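Long-range contact in protein tyrosine phosphatase PRL-1 (Leishmania major, PDB 3S4O), which dephosphorylates phosphotyrosine in proteins and may act as a virulence factor that supports survival of the parasite inside host macrophages: residues A[120-134]-A[153-167]. Numbering follows the deposited sequence. Where two conformers were deposited one is given.
With THJ (thiosulfate), chain C.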
loop_
_atom_site.group_PDB
_atom_site.type_symbol
_atom_site.label_atom_id
_atom_site.label_comp_id
_atom_site.label_asym_id
_atom_site.label_seq_id
_atom_site.Cartn_x
_atom_site.Cartn_y
_atom_site.Cartn_z
ATOM N N LEU A 120 11.450 -2.904 -0.982
ATOM C CA LEU A 120 12.164 -3.175 0.268
ATOM C C LEU A 120 12.095 -2.049 1.307
ATOM O O LEU A 120 12.516 -2.218 2.448
ATOM C CB LEU A 120 13.627 -3.494 -0.032
ATOM C CG LEU A 120 13.832 -4.861 -0.687
ATOM C CD1 LEU A 120 15.284 -5.021 -1.140
ATOM C CD2 LEU A 120 13.414 -5.995 0.250
ATOM N N GLY A 121 11.567 -0.901 0.929
ATOM C CA GLY A 121 11.654 0.262 1.801
ATOM C C GLY A 121 10.380 1.063 1.825
ATOM O O GLY A 121 9.572 0.932 2.744
ATOM N N ARG A 122 10.192 1.858 0.780
ATOM C CA ARG A 122 9.171 2.892 0.763
ATOM C C ARG A 122 7.760 2.306 0.675
ATOM O O ARG A 122 6.856 2.713 1.412
ATOM C CB ARG A 122 9.434 3.826 -0.411
ATOM C CG ARG A 122 10.622 4.692 -0.221
ATOM C CD ARG A 122 10.853 5.538 -1.464
ATOM N NE ARG A 122 11.716 4.819 -2.385
ATOM C CZ ARG A 122 12.311 5.346 -3.446
ATOM N NH1 ARG A 122 12.132 6.619 -3.772
ATOM N NH2 ARG A 122 13.083 4.578 -4.199
ATOM N N ALA A 123 7.587 1.355 -0.232
ATOM C CA ALA A 123 6.311 0.658 -0.373
ATOM C C ALA A 123 5.874 -0.038 0.919
ATOM O O ALA A 123 4.782 0.233 1.402
ATOM C CB ALA A 123 6.329 -0.327 -1.549
ATOM N N PRO A 124 6.720 -0.897 1.495
ATOM C CA PRO A 124 6.356 -1.606 2.717
ATOM C C PRO A 124 6.077 -0.721 3.915
ATOM O O PRO A 124 5.276 -1.101 4.775
ATOM C CB PRO A 124 7.592 -2.460 3.027
ATOM C CG PRO A 124 8.262 -2.636 1.776
ATOM C CD PRO A 124 7.977 -1.424 0.934
ATOM N N ILE A 125 6.740 0.428 4.021
ATOM C CA ILE A 125 6.533 1.219 5.219
ATOM C C ILE A 125 5.161 1.871 5.234
ATOM O O ILE A 125 4.607 2.058 6.299
ATOM C CB ILE A 125 7.667 2.208 5.543
ATOM C CG1 ILE A 125 7.754 2.311 7.079
ATOM C CG2 ILE A 125 7.453 3.555 4.862
ATOM C CD1 ILE A 125 8.695 3.312 7.589
ATOM N N LEU A 126 4.588 2.163 4.067
ATOM C CA LEU A 126 3.200 2.650 3.987
ATOM C C LEU A 126 2.233 1.581 4.446
ATOM O O LEU A 126 1.241 1.859 5.128
ATOM C CB LEU A 126 2.826 3.056 2.558
ATOM C CG LEU A 126 3.178 4.492 2.137
ATOM C CD1 LEU A 126 2.283 4.880 0.971
ATOM C CD2 LEU A 126 3.049 5.522 3.270
ATOM N N VAL A 127 2.510 0.349 4.046
ATOM C CA VAL A 127 1.660 -0.776 4.425
ATOM C C VAL A 127 1.765 -1.009 5.923
ATOM O O VAL A 127 0.755 -1.172 6.604
ATOM C CB VAL A 127 2.017 -2.037 3.640
ATOM C CG1 VAL A 127 1.305 -3.247 4.206
ATOM C CG2 VAL A 127 1.663 -1.832 2.180
ATOM N N ALA A 128 2.991 -0.976 6.434
ATOM C CA ALA A 128 3.245 -1.137 7.859
ATOM C C ALA A 128 2.424 -0.121 8.641
ATOM O O ALA A 128 1.783 -0.442 9.632
ATOM C CB ALA A 128 4.722 -0.962 8.152
ATOM N N LEU A 129 2.441 1.114 8.171
ATOM C CA LEU A 129 1.725 2.187 8.834
ATOM C C LEU A 129 0.221 1.953 8.857
ATOM O O LEU A 129 -0.431 2.281 9.846
ATOM C CB LEU A 129 1.987 3.501 8.125
ATOM C CG LEU A 129 1.158 4.665 8.693
ATOM C CD1 LEU A 129 1.838 5.293 9.894
ATOM C CD2 LEU A 129 0.856 5.675 7.628
ATOM N N ALA A 130 -0.322 1.447 7.748
ATOM C CA ALA A 130 -1.753 1.125 7.667
ATOM C C ALA A 130 -2.115 0.072 8.708
ATOM O O ALA A 130 -3.157 0.169 9.360
ATOM C CB ALA A 130 -2.138 0.645 6.270
ATOM N N LEU A 131 -1.241 -0.921 8.873
ATOM C CA LEU A 131 -1.444 -1.984 9.864
ATOM C C LEU A 131 -1.477 -1.413 11.280
ATOM O O LEU A 131 -2.260 -1.855 12.119
ATOM C CB LEU A 131 -0.346 -3.058 9.789
ATOM C CG LEU A 131 -0.324 -4.006 8.584
ATOM C CD1 LEU A 131 0.937 -4.857 8.622
ATOM C CD2 LEU A 131 -1.530 -4.903 8.563
ATOM N N VAL A 132 -0.619 -0.438 11.543
ATOM C CA VAL A 132 -0.571 0.198 12.850
ATOM C C VAL A 132 -1.807 1.072 13.072
ATOM O O VAL A 132 -2.458 0.980 14.113
ATOM C CB VAL A 132 0.681 1.058 13.037
ATOM C CG1 VAL A 132 0.568 1.888 14.313
ATOM C CG2 VAL A 132 1.925 0.177 13.084
ATOM N N GLU A 133 -2.143 1.888 12.082
ATOM C CA GLU A 133 -3.222 2.866 12.226
ATOM C C GLU A 133 -4.610 2.222 12.257
ATOM O O GLU A 133 -5.441 2.591 13.078
ATOM C CB GLU A 133 -3.153 3.909 11.100
ATOM C CG GLU A 133 -4.166 5.049 11.196
ATOM C CD GLU A 133 -4.245 5.680 12.556
ATOM O OE1 GLU A 133 -3.175 5.935 13.160
ATOM O OE2 GLU A 133 -5.394 5.907 13.012
ATOM N N TYR A 134 -4.853 1.265 11.361
ATOM C CA TYR A 134 -6.194 0.663 11.186
ATOM C C TYR A 134 -6.301 -0.741 11.759
ATOM O O TYR A 134 -7.341 -1.119 12.290
ATOM C CB TYR A 134 -6.610 0.670 9.703
ATOM C CG TYR A 134 -6.612 2.062 9.109
ATOM C CD1 TYR A 134 -7.650 2.958 9.374
ATOM C CD2 TYR A 134 -5.565 2.495 8.307
ATOM C CE1 TYR A 134 -7.646 4.239 8.847
ATOM C CE2 TYR A 134 -5.553 3.765 7.780
ATOM C CZ TYR A 134 -6.589 4.636 8.058
ATOM O OH TYR A 134 -6.562 5.912 7.519
ATOM N N ALA A 153 12.856 -6.173 4.171
ATOM C CA ALA A 153 12.069 -4.933 4.113
ATOM C C ALA A 153 12.348 -3.982 5.287
ATOM O O ALA A 153 12.538 -4.437 6.418
ATOM C CB ALA A 153 10.587 -5.248 4.044
ATOM N N ILE A 154 12.389 -2.674 4.982
ATOM C CA ILE A 154 12.335 -1.574 5.962
ATOM C C ILE A 154 13.660 -1.321 6.692
ATOM O O ILE A 154 14.096 -2.135 7.503
ATOM C CB ILE A 154 11.166 -1.749 6.988
ATOM C CG1 ILE A 154 9.805 -1.758 6.273
ATOM C CG2 ILE A 154 11.194 -0.633 8.037
ATOM C CD1 ILE A 154 8.666 -2.117 7.181
ATOM N N ASN A 155 14.299 -0.182 6.387
ATOM C CA ASN A 155 15.592 0.154 6.988
ATOM C C ASN A 155 15.430 0.724 8.385
ATOM O O ASN A 155 14.321 0.872 8.890
ATOM C CB ASN A 155 16.437 1.089 6.087
ATOM C CG ASN A 155 15.890 2.513 5.988
ATOM O OD1 ASN A 155 15.133 2.974 6.835
ATOM N ND2 ASN A 155 16.293 3.215 4.940
ATOM N N GLN A 156 16.553 1.067 8.988
ATOM C CA GLN A 156 16.600 1.444 10.385
ATOM C C GLN A 156 15.826 2.747 10.658
ATOM O O GLN A 156 15.078 2.833 11.631
ATOM C CB GLN A 156 18.060 1.578 10.812
ATOM C CG GLN A 156 18.953 0.382 10.437
ATOM C CD GLN A 156 20.007 0.700 9.339
ATOM O OE1 GLN A 156 21.149 1.051 9.648
ATOM N NE2 GLN A 156 19.622 0.559 8.066
ATOM N N THR A 157 16.027 3.746 9.799
ATOM C CA THR A 157 15.324 5.032 9.891
ATOM C C THR A 157 13.808 4.856 9.747
ATOM O O THR A 157 13.042 5.461 10.487
ATOM C CB THR A 157 15.800 6.020 8.791
ATOM O OG1 THR A 157 17.215 6.256 8.908
ATOM C CG2 THR A 157 15.091 7.347 8.919
ATOM N N GLN A 158 13.392 4.027 8.795
ATOM C CA GLN A 158 11.974 3.720 8.609
ATOM C C GLN A 158 11.416 2.991 9.839
ATOM O O GLN A 158 10.279 3.229 10.262
ATOM C CB GLN A 158 11.762 2.900 7.327
ATOM C CG GLN A 158 11.963 3.734 6.052
ATOM C CD GLN A 158 12.322 2.928 4.815
ATOM O OE1 GLN A 158 12.651 1.739 4.885
ATOM N NE2 GLN A 158 12.262 3.583 3.664
HETATM N N MSE A 159 12.252 2.142 10.432
HETATM C CA MSE A 159 11.882 1.387 11.625
HETATM C C MSE A 159 11.628 2.348 12.791
HETATM O O MSE A 159 10.614 2.260 13.476
HETATM C CB MSE A 159 13.000 0.389 11.961
HETATM C CG MSE A 159 12.647 -0.686 12.960
HETATM SE SE MSE A 159 13.836 -2.261 12.777
HETATM C CE MSE A 159 14.993 -1.667 11.314
ATOM N N HIS A 160 12.556 3.270 12.999
ATOM C CA HIS A 160 12.449 4.254 14.075
ATOM C C HIS A 160 11.186 5.099 13.929
ATOM O O HIS A 160 10.457 5.313 14.901
ATOM C CB HIS A 160 13.697 5.150 14.132
ATOM C CG HIS A 160 14.855 4.538 14.874
ATOM N ND1 HIS A 160 16.137 4.497 14.363
ATOM C CD2 HIS A 160 14.922 3.950 16.093
ATOM C CE1 HIS A 160 16.941 3.907 15.231
ATOM N NE2 HIS A 160 16.230 3.570 16.292
ATOM N N TRP A 161 10.920 5.553 12.708
ATOM C CA TRP A 161 9.774 6.417 12.432
ATOM C C TRP A 161 8.435 5.739 12.722
ATOM O O TRP A 161 7.547 6.347 13.303
ATOM C CB TRP A 161 9.817 6.896 10.981
ATOM C CG TRP A 161 8.603 7.642 10.562
ATOM C CD1 TRP A 161 8.348 8.968 10.745
ATOM C CD2 TRP A 161 7.464 7.098 9.893
ATOM N NE1 TRP A 161 7.119 9.283 10.226
ATOM C CE2 TRP A 161 6.554 8.151 9.699
ATOM C CE3 TRP A 161 7.124 5.818 9.441
ATOM C CZ2 TRP A 161 5.320 7.967 9.064
ATOM C CZ3 TRP A 161 5.899 5.635 8.802
ATOM C CH2 TRP A 161 5.012 6.699 8.630
ATOM N N ILE A 162 8.296 4.488 12.303
ATOM C CA ILE A 162 7.056 3.744 12.557
ATOM C C ILE A 162 6.879 3.400 14.045
ATOM O O ILE A 162 5.762 3.363 14.545
ATOM C CB ILE A 162 6.880 2.517 11.636
ATOM C CG1 ILE A 162 5.385 2.149 11.592
ATOM C CG2 ILE A 162 7.748 1.364 12.075
ATOM C CD1 ILE A 162 5.001 1.143 10.534
ATOM N N THR A 163 7.980 3.161 14.750
ATOM C CA THR A 163 7.940 2.943 16.206
ATOM C C THR A 163 7.497 4.185 16.977
ATOM O O THR A 163 6.948 4.076 18.077
ATOM C CB THR A 163 9.330 2.510 16.717
ATOM O OG1 THR A 163 9.614 1.193 16.229
ATOM C CG2 THR A 163 9.411 2.532 18.247
ATOM N N LYS A 164 7.736 5.354 16.383
ATOM C CA LYS A 164 7.465 6.659 17.017
ATOM C C LYS A 164 6.096 7.275 16.661
ATOM O O LYS A 164 5.610 8.164 17.363
ATOM C CB LYS A 164 8.582 7.645 16.645
ATOM C CG LYS A 164 9.558 7.940 17.753
ATOM C CD LYS A 164 9.192 9.212 18.550
ATOM C CE LYS A 164 9.300 10.466 17.691
ATOM N NZ LYS A 164 8.777 11.662 18.404
ATOM N N TYR A 165 5.489 6.797 15.577
ATOM C CA TYR A 165 4.257 7.384 15.019
ATOM C C TYR A 165 3.029 7.329 15.922
ATOM O O TYR A 165 2.662 6.272 16.452
ATOM C CB TYR A 165 3.898 6.700 13.673
ATOM C CG TYR A 165 2.467 6.878 13.174
ATOM C CD1 TYR A 165 2.128 7.926 12.334
ATOM C CD2 TYR A 165 1.466 5.967 13.521
ATOM C CE1 TYR A 165 0.825 8.084 11.875
ATOM C CE2 TYR A 165 0.169 6.111 13.064
ATOM C CZ TYR A 165 -0.148 7.174 12.242
ATOM O OH TYR A 165 -1.448 7.317 11.794
ATOM N N LYS A 166 2.389 8.487 16.060
ATOM C CA LYS A 166 0.941 8.527 16.319
ATOM C C LYS A 166 0.253 9.668 15.574
ATOM O O LYS A 166 0.848 10.726 15.356
ATOM C CB LYS A 166 0.596 8.490 17.817
ATOM C CG LYS A 166 0.052 7.124 18.286
ATOM C CD LYS A 166 -0.486 6.225 17.148
ATOM C CE LYS A 166 -0.060 4.780 17.301
ATOM N NZ LYS A 166 -1.045 4.000 18.103
ATOM N N ARG A 167 -1.004 9.416 15.190
ATOM C CA ARG A 167 -1.737 10.189 14.150
ATOM C C ARG A 167 -1.087 11.515 13.758
ATOM O O ARG A 167 -0.350 11.586 12.775
ATOM C CB ARG A 167 -3.192 10.456 14.570
ATOM C CG ARG A 167 -4.242 9.353 14.140
ATOM C CD ARG A 167 -5.155 9.830 12.980
ATOM N NE ARG A 167 -6.018 8.752 12.475
ATOM C CZ ARG A 167 -6.519 8.664 11.237
ATOM N NH1 ARG A 167 -6.279 9.600 10.321
ATOM N NH2 ARG A 167 -7.280 7.621 10.913
ATOM O OXT ARG A 167 -1.300 12.540 14.408
HETATM S S1 THJ C . 11.791 0.707 -2.301
HETATM O O1 THJ C . 11.915 2.143 -1.968
HETATM O O2 THJ C . 12.540 -0.090 -1.301
HETATM O O3 THJ C . 12.388 0.449 -3.633
HETATM S S2 THJ C . 9.916 0.189 -2.289
#
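With CG turned anti to the backbone N in both Leu129 and Tyr165, the leucine reaches across to helix 156-164 while the tyrosine, just past that helix, lays its ring against the leucine. Leu129 CD1 stands almost on the ring normal, 3.4 Å from the centroid of Tyr165, a CH-pi contact over the middle of one face; the backbone N of Arg167 lies over the opposite face, toward the rim. The same methyl also meets Trp161, at 3.7 Å from CD1 to CH2. The chain of Glu133 bends at chi2 (48°), a fold that carries its carboxylate to the edge of the Tyr165 ring. The hydroxyl OH of Tyr165 donates to Glu133 OE1 over 2.6 Å, approaching from above the carboxylate plane, which is turned 80° from the ring. The other oxygen, OE2, forms a salt bridge with Arg167 NE at 3.0 Å, weak as a hydrogen bond and made by a poorly ordered terminal residue; Asp95 forms a further salt bridge with NH2 of this arginine and a hydrogen bond with OH of Tyr134.

The helices run nearly parallel, 18° apart, and Ile162 enters knob-into-hole among Ile125, Ala128, Leu129 and Val132. Helix 122-133 follows the phosphate-binding P-loop of the protein tyrosine phosphatase fold: Gly121 is its N-cap, and at this end thiosulfate sits close to the backbone N atoms of Leu120, Gly121 and Arg122, with the Arg122 guanidinium edge turned to O1, although the place of NE is less certain.

Just beside this pocket, Ile154 N donates to Leu120 O at 2.6 Å in a nearly straight bond. Asn155 and Gln158 close a capping box, Gln158 N to Asn155 OD1 at 2.8 Å and Asn155 N to Gln158 OE1 at 2.9 Å, while Gln158 NE2 donates to Ala80 O.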